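NEDD8-conjugating enzyme UBC12 (Saccharomyces cerevisiae, PDB 3O2U) accepts the ubiquitin-like protein Rub1 (NEDD8) from its E1 enzyme as a thioester and catalyses its covalent attachment to other proteins, chiefly the cullin Cdc53. Local coordinates at residues V51-D56 with R60-K65; G75-G80 with F140-P145; K35-S40 with E90-E95; K153-L158 with K164-A169; P97-L102 with N119-D124. All coordinates share one frame; numbering follows the deposited sequence.

Contact 1 of 5, residues V51-D56 with R60-K65; sequences VITSPD and RSQSPK
T53 and Q62 cross their side chains at about a right angle, the methyl of T53 meeting the bend of the glutamine: CG2 of T53 lies 3.3 Å from CG of Q62. With OG1 of T53 beside the backbone N (chi1 -68°), CG2 falls anti to that N, faces the incoming chain and also rests 3.2 Å from the carbonyl O of S63. A glycine in place of T53 would probably leave Q62 CG and the S63 carbonyl without their apolar cover and set the Q62 side chain freer to turn. Behind this pair the backbones lock as a classic beta bulge. The carbonyl O of K65 accepts from two successive amides, I52 N at 2.8 Å and T53 N at 3.0 Å, while K65 N returns a 2.8 Å bond to T53 O. CG of P64 touches P55 along CA and CB, 3.8 Å from CA. S54 OG accepts from D56 N, an ST turn. The bulge lies where strands 47-51 and 65-70 are joined; both prolines lean on helix 29-39, P55 on R31, K35 and L38, P64 on L34, and K65 reaches D87 of strand 82-87 in a salt bridge.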
# COMPACT_ATOMS: atom_id res chain seq x y z
N VAL A 51 -2.01 5.25 11.27
CA VAL A 51 -1.14 4.18 11.74
C VAL A 51 -2.06 3.19 12.42
O VAL A 51 -2.72 3.53 13.38
CB VAL A 51 -0.13 4.68 12.79
CG1 VAL A 51 0.72 3.51 13.26
CG2 VAL A 51 0.74 5.80 12.21
N ILE A 52 -2.10 1.96 11.91
CA ILE A 52 -2.96 0.93 12.50
C ILE A 52 -2.18 0.18 13.57
O ILE A 52 -2.60 0.10 14.74
CB ILE A 52 -3.49 -0.07 11.45
CG1 ILE A 52 -4.30 0.64 10.36
CG2 ILE A 52 -4.37 -1.14 12.10
CD1 ILE A 52 -5.46 1.46 10.89
N THR A 53 -1.04 -0.39 13.16
CA THR A 53 -0.08 -0.97 14.09
C THR A 53 1.25 -0.22 13.93
O THR A 53 1.78 -0.13 12.83
CB THR A 53 0.15 -2.45 13.83
OG1 THR A 53 -1.04 -3.18 14.14
CG2 THR A 53 1.31 -2.96 14.69
N SER A 54 1.76 0.32 15.03
CA SER A 54 2.93 1.21 14.99
C SER A 54 4.27 0.47 14.95
O SER A 54 4.41 -0.59 15.57
CB SER A 54 2.92 2.13 16.22
OG SER A 54 4.17 2.79 16.39
N PRO A 55 5.27 1.03 14.24
CA PRO A 55 6.63 0.47 14.31
C PRO A 55 7.22 0.61 15.72
O PRO A 55 8.30 0.08 16.01
CB PRO A 55 7.42 1.34 13.32
CG PRO A 55 6.60 2.60 13.17
CD PRO A 55 5.17 2.14 13.28
N ASP A 56 6.54 1.35 16.59
CA ASP A 56 6.99 1.56 17.97
C ASP A 56 6.85 0.36 18.90
O ASP A 56 7.24 0.45 20.07
CB ASP A 56 6.24 2.73 18.61
CG ASP A 56 6.65 4.05 18.04
OD1 ASP A 56 7.84 4.21 17.72
OD2 ASP A 56 5.78 4.95 17.95
N ARG A 60 7.81 -8.43 17.88
CA ARG A 60 8.20 -8.94 16.56
C ARG A 60 7.01 -9.45 15.75
O ARG A 60 6.94 -9.25 14.53
CB ARG A 60 9.22 -10.06 16.77
CG ARG A 60 9.82 -10.65 15.52
CD ARG A 60 10.89 -11.64 15.94
NE ARG A 60 11.61 -12.21 14.80
CZ ARG A 60 12.45 -11.52 14.04
NH1 ARG A 60 12.66 -10.23 14.27
NH2 ARG A 60 13.06 -12.12 13.04
N SER A 61 6.07 -10.09 16.43
CA SER A 61 4.92 -10.73 15.80
C SER A 61 3.84 -9.76 15.31
O SER A 61 2.97 -10.14 14.52
CB SER A 61 4.29 -11.75 16.76
OG SER A 61 3.87 -11.11 17.95
N GLN A 62 3.87 -8.53 15.80
CA GLN A 62 2.92 -7.51 15.36
C GLN A 62 3.55 -6.63 14.28
O GLN A 62 4.19 -5.63 14.58
CB GLN A 62 2.48 -6.66 16.55
CG GLN A 62 1.23 -5.82 16.31
CD GLN A 62 -0.06 -6.59 16.59
OE1 GLN A 62 -0.20 -7.22 17.64
NE2 GLN A 62 -1.01 -6.53 15.65
N SER A 63 3.37 -7.00 13.02
CA SER A 63 3.96 -6.23 11.93
C SER A 63 3.34 -4.83 11.88
O SER A 63 2.15 -4.67 12.08
CB SER A 63 3.75 -6.97 10.61
OG SER A 63 2.38 -7.33 10.44
N PRO A 64 4.18 -3.80 11.66
CA PRO A 64 3.61 -2.46 11.52
C PRO A 64 2.63 -2.45 10.36
O PRO A 64 2.83 -3.16 9.36
CB PRO A 64 4.84 -1.59 11.21
CG PRO A 64 6.01 -2.37 11.79
CD PRO A 64 5.65 -3.80 11.54
N LYS A 65 1.59 -1.65 10.47
CA LYS A 65 0.57 -1.61 9.43
C LYS A 65 -0.03 -0.21 9.35
O LYS A 65 -0.32 0.42 10.39
CB LYS A 65 -0.51 -2.66 9.69
CG LYS A 65 -1.59 -2.72 8.63
CD LYS A 65 -2.75 -3.60 9.10
CE LYS A 65 -2.29 -5.04 9.30
NZ LYS A 65 -2.61 -5.81 8.08

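Contact 2 of 5, residues G75-G80 with F140-P145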
# COMPACT_ATOMS: atom_id res chain seq x y z
N GLY A 75 -9.28 14.37 -12.09
CA GLY A 75 -9.22 13.12 -12.82
C GLY A 75 -10.47 12.23 -12.74
O GLY A 75 -11.49 12.60 -12.17
N TYR A 76 -10.36 11.03 -13.31
CA TYR A 76 -11.50 10.12 -13.41
C TYR A 76 -12.13 9.76 -12.06
O TYR A 76 -13.35 9.56 -11.97
CB TYR A 76 -11.05 8.84 -14.08
CG TYR A 76 -10.69 8.99 -15.53
CD1 TYR A 76 -11.63 9.43 -16.44
CD2 TYR A 76 -9.41 8.67 -15.98
CE1 TYR A 76 -11.32 9.56 -17.78
CE2 TYR A 76 -9.09 8.78 -17.32
CZ TYR A 76 -10.05 9.23 -18.22
OH TYR A 76 -9.75 9.36 -19.55
N TYR A 77 -11.29 9.66 -11.04
CA TYR A 77 -11.70 9.17 -9.73
C TYR A 77 -11.88 10.33 -8.77
O TYR A 77 -11.92 10.12 -7.56
CB TYR A 77 -10.64 8.19 -9.19
CG TYR A 77 -10.43 7.01 -10.10
CD1 TYR A 77 -11.18 5.84 -9.94
CD2 TYR A 77 -9.53 7.06 -11.16
CE1 TYR A 77 -11.01 4.76 -10.78
CE2 TYR A 77 -9.36 5.99 -12.01
CZ TYR A 77 -10.11 4.85 -11.82
OH TYR A 77 -9.94 3.77 -12.66
N ASN A 78 -11.98 11.54 -9.30
CA ASN A 78 -12.14 12.72 -8.47
C ASN A 78 -13.18 12.53 -7.38
O ASN A 78 -14.30 12.07 -7.63
CB ASN A 78 -12.42 13.98 -9.31
CG ASN A 78 -13.77 13.93 -9.99
OD1 ASN A 78 -14.77 14.31 -9.41
ND2 ASN A 78 -13.81 13.45 -11.22
N TYR A 79 -12.77 12.87 -6.16
CA TYR A 79 -13.62 12.82 -4.96
C TYR A 79 -14.08 11.43 -4.48
O TYR A 79 -14.86 11.32 -3.53
CB TYR A 79 -14.77 13.81 -5.11
CG TYR A 79 -14.21 15.21 -5.22
CD1 TYR A 79 -13.87 15.91 -4.08
CD2 TYR A 79 -13.96 15.79 -6.45
CE1 TYR A 79 -13.33 17.17 -4.15
CE2 TYR A 79 -13.41 17.07 -6.54
CZ TYR A 79 -13.10 17.75 -5.38
OH TYR A 79 -12.55 19.01 -5.43
N GLY A 80 -13.58 10.38 -5.12
CA GLY A 80 -13.73 9.04 -4.57
C GLY A 80 -12.65 8.78 -3.53
O GLY A 80 -11.55 9.31 -3.64
N PHE A 140 -0.69 8.75 -7.90
CA PHE A 140 -0.46 8.90 -9.35
C PHE A 140 -1.20 7.85 -10.20
O PHE A 140 -1.52 8.10 -11.36
CB PHE A 140 1.05 8.84 -9.62
CG PHE A 140 1.46 9.36 -10.97
CD1 PHE A 140 1.36 10.71 -11.27
CD2 PHE A 140 1.97 8.50 -11.93
CE1 PHE A 140 1.75 11.19 -12.52
CE2 PHE A 140 2.36 8.98 -13.18
CZ PHE A 140 2.25 10.32 -13.48
N LEU A 141 -1.47 6.69 -9.62
CA LEU A 141 -2.27 5.67 -10.30
C LEU A 141 -3.65 6.20 -10.68
O LEU A 141 -4.24 5.80 -11.69
CB LEU A 141 -2.47 4.44 -9.41
CG LEU A 141 -1.38 3.38 -9.24
CD1 LEU A 141 -1.83 2.39 -8.18
CD2 LEU A 141 -1.11 2.65 -10.55
N PHE A 142 -4.19 7.08 -9.85
CA PHE A 142 -5.53 7.61 -10.08
C PHE A 142 -5.50 8.87 -10.94
O PHE A 142 -6.50 9.20 -11.58
CB PHE A 142 -6.23 7.87 -8.75
CG PHE A 142 -6.46 6.62 -7.95
CD1 PHE A 142 -5.55 6.21 -6.99
CD2 PHE A 142 -7.56 5.82 -8.20
CE1 PHE A 142 -5.75 5.04 -6.26
CE2 PHE A 142 -7.76 4.62 -7.49
CZ PHE A 142 -6.85 4.24 -6.53
N LEU A 143 -4.36 9.55 -10.94
CA LEU A 143 -4.17 10.74 -11.77
C LEU A 143 -3.79 10.37 -13.20
O LEU A 143 -4.19 11.03 -14.15
CB LEU A 143 -3.10 11.63 -11.16
CG LEU A 143 -3.45 12.06 -9.75
CD1 LEU A 143 -2.40 12.99 -9.16
CD2 LEU A 143 -4.82 12.71 -9.73
N GLU A 144 -3.01 9.30 -13.33
CA GLU A 144 -2.61 8.81 -14.64
C GLU A 144 -2.70 7.29 -14.72
O GLU A 144 -1.68 6.60 -14.67
CB GLU A 144 -1.21 9.29 -15.00
CG GLU A 144 -1.18 10.67 -15.64
CD GLU A 144 -1.97 10.71 -16.95
OE1 GLU A 144 -1.49 10.14 -17.96
OE2 GLU A 144 -3.07 11.31 -16.96
N PRO A 145 -3.93 6.76 -14.86
CA PRO A 145 -4.09 5.32 -15.00
C PRO A 145 -3.43 4.87 -16.29
O PRO A 145 -3.45 5.60 -17.28
CB PRO A 145 -5.61 5.14 -15.11
CG PRO A 145 -6.20 6.38 -14.57
CD PRO A 145 -5.22 7.47 -14.88
O HOH W 1 -7.50 10.36 -13.85
O HOH W 2 -8.65 10.61 -10.29
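The edge of the F142 ring drives into one face of Y77, a T-shaped stack with centroids 5.2 Å apart and planes at 82°. CD2 of F142 is the bump: it stands 3.6 Å from CG of Y77, over the part of the face nearest the tyrosine's CB rather than over the ring centre. A chi1 of -59° swings the Y77 ring toward the helix end, and chi2 of -91° turns its face to that edge. P145 supplies a second knob. Its CG nestles between two aromatic rims, 4.1 Å from CE2 of Y77 and 4.2 Å from CD2 of Y76, near the plane of each ring. A serine in place of Y77 would probably open a gap under the F142 edge and take from P145 CG one of the two rims it rests against. Two waters bridge the backbones: one joins Y77 N to F142 O, the other Y76 N to the same carbonyl, so the oxygen near the helix end is doubly hydrated. N78 ND2 donates to G75 O at 2.6 Å and N78 N bonds the same oxygen, which fixes the turn carrying both tyrosines. The loop between strands 65-70 and 82-87 is thus pressed onto the end of helix 131-143, with helix 163-174 packing on both tyrosines, L159 of helix 153-160 on Y76 and P145, and I82 and F84 of strand 82-87 on F142.

Contact 3 of 5, residues K35-S40 with E90-E95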
# COMPACT_ATOMS: atom_id res chain seq x y z
N LYS A 35 9.90 4.36 11.08
CA LYS A 35 9.65 5.58 11.88
C LYS A 35 10.20 6.84 11.20
O LYS A 35 9.56 7.88 11.17
CB LYS A 35 10.28 5.45 13.27
CG LYS A 35 9.52 4.57 14.23
CD LYS A 35 10.33 4.38 15.51
CE LYS A 35 10.49 5.70 16.27
NZ LYS A 35 9.17 6.30 16.60
N ARG A 36 11.41 6.72 10.66
CA ARG A 36 12.05 7.82 9.95
C ARG A 36 11.25 8.22 8.69
O ARG A 36 11.04 9.39 8.42
CB ARG A 36 13.52 7.46 9.68
CG ARG A 36 14.07 7.65 8.28
CD ARG A 36 15.54 7.14 8.20
NE ARG A 36 16.06 7.07 6.83
CZ ARG A 36 17.22 6.51 6.50
NH1 ARG A 36 18.00 5.97 7.42
NH2 ARG A 36 17.60 6.49 5.23
N ASP A 37 10.78 7.23 7.93
CA ASP A 37 9.92 7.51 6.78
C ASP A 37 8.61 8.20 7.19
O ASP A 37 8.16 9.11 6.51
CB ASP A 37 9.57 6.22 6.02
CG ASP A 37 10.71 5.69 5.18
OD1 ASP A 37 11.88 6.09 5.42
OD2 ASP A 37 10.42 4.87 4.27
N LEU A 38 8.00 7.73 8.28
CA LEU A 38 6.77 8.34 8.79
C LEU A 38 7.01 9.75 9.30
O LEU A 38 6.19 10.65 9.09
CB LEU A 38 6.18 7.50 9.91
CG LEU A 38 5.47 6.21 9.49
CD1 LEU A 38 5.32 5.29 10.70
CD2 LEU A 38 4.11 6.54 8.88
N ASP A 39 8.12 9.94 9.99
CA ASP A 39 8.47 11.25 10.52
C ASP A 39 8.81 12.26 9.41
O ASP A 39 8.74 13.46 9.65
CB ASP A 39 9.64 11.15 11.51
CG ASP A 39 9.23 10.50 12.82
OD1 ASP A 39 8.00 10.36 13.05
OD2 ASP A 39 10.12 10.12 13.61
N SER A 40 9.16 11.76 8.23
CA SER A 40 9.56 12.61 7.10
C SER A 40 8.45 12.85 6.06
O SER A 40 8.70 13.44 5.01
CB SER A 40 10.77 11.98 6.38
OG SER A 40 11.82 11.68 7.29
N GLU A 90 9.88 -7.51 8.70
CA GLU A 90 11.10 -7.09 9.39
C GLU A 90 12.25 -6.88 8.42
O GLU A 90 13.40 -6.67 8.82
CB GLU A 90 11.48 -8.10 10.49
CG GLU A 90 10.56 -8.03 11.71
CD GLU A 90 10.49 -6.63 12.29
OE1 GLU A 90 11.52 -6.16 12.83
OE2 GLU A 90 9.42 -5.98 12.20
N VAL A 91 11.93 -6.91 7.13
CA VAL A 91 12.95 -6.82 6.10
C VAL A 91 12.88 -5.51 5.29
O VAL A 91 13.65 -5.27 4.37
CB VAL A 91 12.95 -8.12 5.26
CG1 VAL A 91 13.05 -7.86 3.78
CG2 VAL A 91 14.07 -9.06 5.75
N TYR A 92 11.97 -4.62 5.69
CA TYR A 92 11.98 -3.24 5.20
C TYR A 92 13.30 -2.58 5.63
O TYR A 92 13.73 -2.72 6.77
CB TYR A 92 10.80 -2.47 5.79
CG TYR A 92 10.55 -1.13 5.17
CD1 TYR A 92 10.13 -1.03 3.85
CD2 TYR A 92 10.73 0.05 5.91
CE1 TYR A 92 9.90 0.21 3.27
CE2 TYR A 92 10.49 1.29 5.34
CZ TYR A 92 10.07 1.36 4.02
OH TYR A 92 9.82 2.58 3.42
N PRO A 93 13.93 -1.82 4.72
CA PRO A 93 13.51 -1.40 3.38
C PRO A 93 14.04 -2.29 2.26
O PRO A 93 13.97 -1.90 1.10
CB PRO A 93 14.18 -0.02 3.25
CG PRO A 93 15.46 -0.19 3.97
CD PRO A 93 15.25 -1.25 5.06
N ILE A 94 14.58 -3.46 2.58
CA ILE A 94 15.08 -4.33 1.53
C ILE A 94 13.89 -4.76 0.68
O ILE A 94 13.98 -4.83 -0.55
CB ILE A 94 15.82 -5.55 2.10
CG1 ILE A 94 17.10 -5.10 2.82
CG2 ILE A 94 16.14 -6.54 1.01
CD1 ILE A 94 17.79 -6.22 3.61
N GLU A 95 12.79 -5.03 1.35
CA GLU A 95 11.50 -5.29 0.71
C GLU A 95 10.53 -4.17 1.07
O GLU A 95 10.52 -3.71 2.21
CB GLU A 95 10.91 -6.61 1.19
CG GLU A 95 11.76 -7.82 0.84
CD GLU A 95 11.20 -8.63 -0.30
OE1 GLU A 95 9.99 -8.96 -0.25
OE2 GLU A 95 11.97 -8.93 -1.23
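D37 and Y92 meet through a short hydrogen bond, the phenol OH donating to OD2 of D37 at 2.5 Å. Along helix 29-39, K35 comes first and turns to D56 in a salt bridge. D37 points at the loop 90-95: its CG lies anti to the carbonyl carbon (chi1 -75°), which brings OD2 to the end of the tyrosine. The hydroxyl meets that oxygen nearly along its C-O axis, and OD2 lies at the ring edge, in plane, with carboxylate and ring planes 84° apart. OD2 also accepts from L131 N, and OD1 forms a salt bridge with R33, so both oxygens of this buried carboxylate are satisfied and its charged form is likely to be favoured. At the helix end S40 OG donates to R36 O at 2.7 Å. A cis peptide precedes P93, whose CB lies 4.1 Å above the centre of the Y92 ring. The bond ties the N-terminal helix of the UBC fold to the Tyr-Pro-x-x-Pro-Pro motif of E2 enzymes, which leads into strand 98-101.

Contact 4 of 5, residues K153-L158 with K164-A169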
# COMPACT_ATOMS: atom_id res chain seq x y z
N LYS A 153 -9.00 -6.35 -16.77
CA LYS A 153 -9.05 -6.24 -18.22
C LYS A 153 -10.20 -5.37 -18.70
O LYS A 153 -10.07 -4.67 -19.69
CB LYS A 153 -9.12 -7.62 -18.87
CG LYS A 153 -7.81 -8.40 -18.76
CD LYS A 153 -8.04 -9.89 -19.02
CE LYS A 153 -8.78 -10.13 -20.34
NZ LYS A 153 -9.09 -11.57 -20.56
N ASP A 154 -11.33 -5.41 -18.00
CA ASP A 154 -12.47 -4.58 -18.39
C ASP A 154 -12.14 -3.09 -18.32
O ASP A 154 -12.48 -2.33 -19.23
CB ASP A 154 -13.68 -4.87 -17.50
CG ASP A 154 -14.22 -6.27 -17.69
OD1 ASP A 154 -13.93 -6.88 -18.75
OD2 ASP A 154 -14.95 -6.76 -16.79
N ALA A 155 -11.48 -2.67 -17.24
CA ALA A 155 -11.05 -1.28 -17.11
C ALA A 155 -10.01 -0.92 -18.16
O ALA A 155 -10.07 0.14 -18.75
CB ALA A 155 -10.52 -0.98 -15.70
N ALA A 156 -9.04 -1.81 -18.36
CA ALA A 156 -7.99 -1.58 -19.36
C ALA A 156 -8.61 -1.37 -20.75
O ALA A 156 -8.23 -0.45 -21.47
CB ALA A 156 -6.97 -2.72 -19.39
N LYS A 157 -9.58 -2.20 -21.10
CA LYS A 157 -10.27 -2.06 -22.39
C LYS A 157 -10.99 -0.73 -22.51
O LYS A 157 -10.86 -0.04 -23.52
CB LYS A 157 -11.27 -3.20 -22.60
CG LYS A 157 -10.64 -4.55 -22.84
CD LYS A 157 -11.70 -5.65 -22.88
CE LYS A 157 -11.08 -7.04 -22.94
NZ LYS A 157 -12.03 -8.09 -22.46
N LEU A 158 -11.76 -0.37 -21.49
CA LEU A 158 -12.56 0.86 -21.52
C LEU A 158 -11.72 2.12 -21.61
O LEU A 158 -12.14 3.12 -22.20
CB LEU A 158 -13.45 0.94 -20.29
CG LEU A 158 -14.94 0.72 -20.52
CD1 LEU A 158 -15.38 -0.60 -19.89
CD2 LEU A 158 -15.72 1.88 -19.94
N LYS A 164 -14.56 9.64 -22.42
CA LYS A 164 -15.94 9.84 -21.96
C LYS A 164 -16.49 8.51 -21.48
O LYS A 164 -17.21 8.44 -20.49
CB LYS A 164 -16.81 10.42 -23.07
N GLU A 165 -16.12 7.45 -22.20
CA GLU A 165 -16.58 6.10 -21.89
C GLU A 165 -16.02 5.62 -20.56
O GLU A 165 -16.75 5.10 -19.72
CB GLU A 165 -16.16 5.14 -23.01
CG GLU A 165 -16.97 5.27 -24.31
CD GLU A 165 -16.48 6.39 -25.22
OE1 GLU A 165 -15.69 7.25 -24.78
OE2 GLU A 165 -16.89 6.40 -26.40
N PHE A 166 -14.71 5.79 -20.36
CA PHE A 166 -14.07 5.35 -19.14
C PHE A 166 -14.54 6.22 -17.99
O PHE A 166 -14.78 5.74 -16.89
CB PHE A 166 -12.54 5.40 -19.27
CG PHE A 166 -11.81 4.81 -18.09
CD1 PHE A 166 -11.76 3.43 -17.91
CD2 PHE A 166 -11.17 5.62 -17.18
CE1 PHE A 166 -11.09 2.89 -16.82
CE2 PHE A 166 -10.49 5.09 -16.10
CZ PHE A 166 -10.45 3.72 -15.92
N ALA A 167 -14.71 7.51 -18.25
CA ALA A 167 -15.15 8.44 -17.22
C ALA A 167 -16.51 8.06 -16.65
O ALA A 167 -16.74 8.17 -15.45
CB ALA A 167 -15.18 9.86 -17.76
N GLU A 168 -17.42 7.63 -17.52
CA GLU A 168 -18.76 7.29 -17.07
C GLU A 168 -18.80 5.93 -16.38
O GLU A 168 -19.58 5.72 -15.46
CB GLU A 168 -19.76 7.35 -18.23
CG GLU A 168 -20.06 8.77 -18.69
CD GLU A 168 -21.07 8.80 -19.83
OE1 GLU A 168 -21.39 7.72 -20.37
OE2 GLU A 168 -21.55 9.91 -20.18
N ALA A 169 -17.95 5.01 -16.84
CA ALA A 169 -17.83 3.70 -16.20
C ALA A 169 -17.27 3.84 -14.78
O ALA A 169 -17.68 3.11 -13.87
CB ALA A 169 -16.94 2.81 -17.02
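Helices 153-158 and 164-169 run roughly antiparallel, their directions 143° apart and their axes 9.8 Å apart at closest approach, with the CA atoms of L158 and F166 nearest at 5.3 Å. L158 carries the contact from the first helix. Its CD2 branch reaches to the near side of the second helix, 3.4 Å from the carbonyl O of E165 and 3.3 Å from CB of A169. That last approach is tighter than usual for two carbons and is itself doubtful, because both L158 torsions lie far from staggered values (chi1 -108°, chi2 111°). F166 answers from the opposite helix. With CG anti to its backbone N, the ring extends toward the first helix and meets L158 CB at its edge, in the ring plane, CD1 of F166 being 3.8 Å away. Further along the ring, CE1 of F166 comes 4.1 Å from CB of A155 and 3.5 Å from the A155 carbonyl O. The small side chains of A155 and A169 let the larger ones close in from either helix. F166 also stacks edge-to-face with Y76 and touches Y77, so the ring is shared with the loop before strand 82-87. This apolar packing closes a helical hairpin made by the two helices that follow the long helix 131-143 in the C-terminal part of the UBC fold.

Contact 5 of 5, residues P97-L102 with N119-D124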
# COMPACT_ATOMS: atom_id res chain seq x y z
N PRO A 97 6.60 -2.59 1.73
CA PRO A 97 5.45 -3.24 2.39
C PRO A 97 4.61 -3.94 1.35
O PRO A 97 4.66 -3.60 0.17
CB PRO A 97 4.66 -2.06 2.96
CG PRO A 97 4.99 -0.91 2.00
CD PRO A 97 6.47 -1.12 1.74
N LYS A 98 3.84 -4.93 1.80
CA LYS A 98 2.77 -5.48 0.97
C LYS A 98 1.63 -4.45 0.91
O LYS A 98 1.25 -3.91 1.92
CB LYS A 98 2.25 -6.78 1.59
CG LYS A 98 0.94 -7.27 0.99
CD LYS A 98 0.81 -8.76 1.17
CE LYS A 98 -0.46 -9.29 0.53
NZ LYS A 98 -1.64 -8.83 1.30
N VAL A 99 1.12 -4.16 -0.28
CA VAL A 99 0.06 -3.17 -0.43
C VAL A 99 -1.21 -3.91 -0.85
O VAL A 99 -1.18 -4.71 -1.78
CB VAL A 99 0.46 -2.09 -1.46
CG1 VAL A 99 -0.68 -1.11 -1.71
CG2 VAL A 99 1.73 -1.38 -0.99
N VAL A 100 -2.31 -3.65 -0.15
CA VAL A 100 -3.60 -4.26 -0.47
C VAL A 100 -4.66 -3.17 -0.59
O VAL A 100 -4.85 -2.40 0.35
CB VAL A 100 -4.04 -5.24 0.64
CG1 VAL A 100 -5.38 -5.86 0.30
CG2 VAL A 100 -3.00 -6.32 0.85
N CYS A 101 -5.34 -3.11 -1.73
CA CYS A 101 -6.45 -2.16 -1.88
C CYS A 101 -7.70 -2.73 -1.21
O CYS A 101 -8.04 -3.89 -1.43
CB CYS A 101 -6.72 -1.86 -3.37
SG CYS A 101 -8.10 -0.67 -3.62
N LEU A 102 -8.36 -1.92 -0.39
CA LEU A 102 -9.41 -2.39 0.49
C LEU A 102 -10.79 -2.15 -0.09
O LEU A 102 -11.79 -2.39 0.58
CB LEU A 102 -9.30 -1.70 1.85
CG LEU A 102 -7.95 -1.81 2.53
CD1 LEU A 102 -8.01 -1.17 3.91
CD2 LEU A 102 -7.53 -3.28 2.63
N ASN A 119 4.84 -0.25 -10.31
CA ASN A 119 6.21 -0.67 -10.59
C ASN A 119 7.16 -0.57 -9.40
O ASN A 119 8.02 -1.43 -9.20
CB ASN A 119 6.79 0.14 -11.76
CG ASN A 119 6.96 1.62 -11.41
OD1 ASN A 119 6.22 2.16 -10.58
ND2 ASN A 119 7.94 2.26 -12.03
N ILE A 120 7.03 0.49 -8.60
CA ILE A 120 7.97 0.66 -7.51
C ILE A 120 7.82 -0.38 -6.41
O ILE A 120 8.70 -0.52 -5.56
CB ILE A 120 7.96 2.07 -6.92
CG1 ILE A 120 6.55 2.48 -6.54
CG2 ILE A 120 8.50 3.06 -7.94
CD1 ILE A 120 6.45 3.97 -6.28
N LEU A 121 6.72 -1.12 -6.42
CA LEU A 121 6.51 -2.16 -5.44
C LEU A 121 7.28 -3.44 -5.76
O LEU A 121 7.40 -4.31 -4.90
CB LEU A 121 5.02 -2.47 -5.26
CG LEU A 121 4.23 -1.30 -4.65
CD1 LEU A 121 2.76 -1.64 -4.54
CD2 LEU A 121 4.80 -0.91 -3.29
N ARG A 122 7.79 -3.57 -6.99
CA ARG A 122 8.58 -4.75 -7.33
C ARG A 122 9.81 -4.52 -8.21
O ARG A 122 10.92 -4.40 -7.71
CB ARG A 122 7.71 -5.87 -7.92
CG ARG A 122 8.49 -7.16 -8.20
CD ARG A 122 8.27 -8.21 -7.11
NE ARG A 122 9.20 -9.33 -7.23
CZ ARG A 122 9.54 -10.12 -6.22
NH1 ARG A 122 9.03 -9.91 -5.01
NH2 ARG A 122 10.39 -11.12 -6.41
N GLU A 123 9.62 -4.46 -9.53
CA GLU A 123 10.79 -4.41 -10.40
C GLU A 123 11.59 -3.12 -10.22
O GLU A 123 12.81 -3.13 -10.38
CB GLU A 123 10.45 -4.63 -11.87
CG GLU A 123 9.87 -3.44 -12.59
CD GLU A 123 8.38 -3.53 -12.68
OE1 GLU A 123 7.78 -4.18 -11.79
OE2 GLU A 123 7.80 -2.98 -13.64
N ASP A 124 10.93 -2.03 -9.86
CA ASP A 124 11.64 -0.77 -9.69
C ASP A 124 11.82 -0.38 -8.22
O ASP A 124 12.12 0.76 -7.92
CB ASP A 124 10.95 0.36 -10.45
CG ASP A 124 10.88 0.10 -11.94
OD1 ASP A 124 11.87 -0.41 -12.51
OD2 ASP A 124 9.84 0.42 -12.54
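V99 and L121 join the last strand of the sheet to the segment that follows the predicted active-site cysteine, and the pair crosses at about a right angle. V99 has CG1 anti to its backbone N (chi1 175°); CG2, placed anti to the carbonyl carbon, is the branch that meets the leucine. L121 holds CG anti to its carbonyl carbon (chi1 -66°), and chi2 of 178° extends CD1 toward the strand, with CD2 beside it. CD1 is the nearer, 3.7 Å from CG2 of V99 and 3.9 Å from its CB; CD2 touches the same methyl, 3.9 Å from CG2. The fork of the leucine thus closes round a single branch of the valine, and CD2 also comes 4.4 Å from the carbonyl O of P97. In the UBC fold this places the loop after C117 against strand 98-101, the edge of the four-stranded antiparallel sheet; the L121 side chain lies about 8 Å from that of C117, the predicted thioester-forming residue. The leucine is delivered by a short 3-10 turn, 119-121. N119 O accepts from R122 N and D124 N, from opposite faces of its plane. N119 ND2 donates to D124 OD2 at 2.7 Å, on the anti side of that carboxylate. Two residues along the strand, C101 packs on I82 and F84 of strand 82-87, while P97 touches F88 and Y92.

How the contacts relate
From the N terminus, helix 29-39 opens the loop that contact 3 closes at residues 90-95. Nested within it, contact 1 closes the loop between strands 47-51 and 65-70; the two touch through the D56-K35 salt bridge and P55 packing. Contact 2 opens at 75-80, before contact 3 has closed, so these two cross, and it closes at 140-145, the C-terminal end of helix 131-143. Contact 5 nests inside it, tying the edge strand to the loop after C117, and reaches contact 3 where Y92 packs on P97. Contact 4 follows in series as a helical hairpin, joined to contact 2 through F166, Y76 and Y77. Contacts 1 and 3 lie across the chain's centre from contacts 2 and 4.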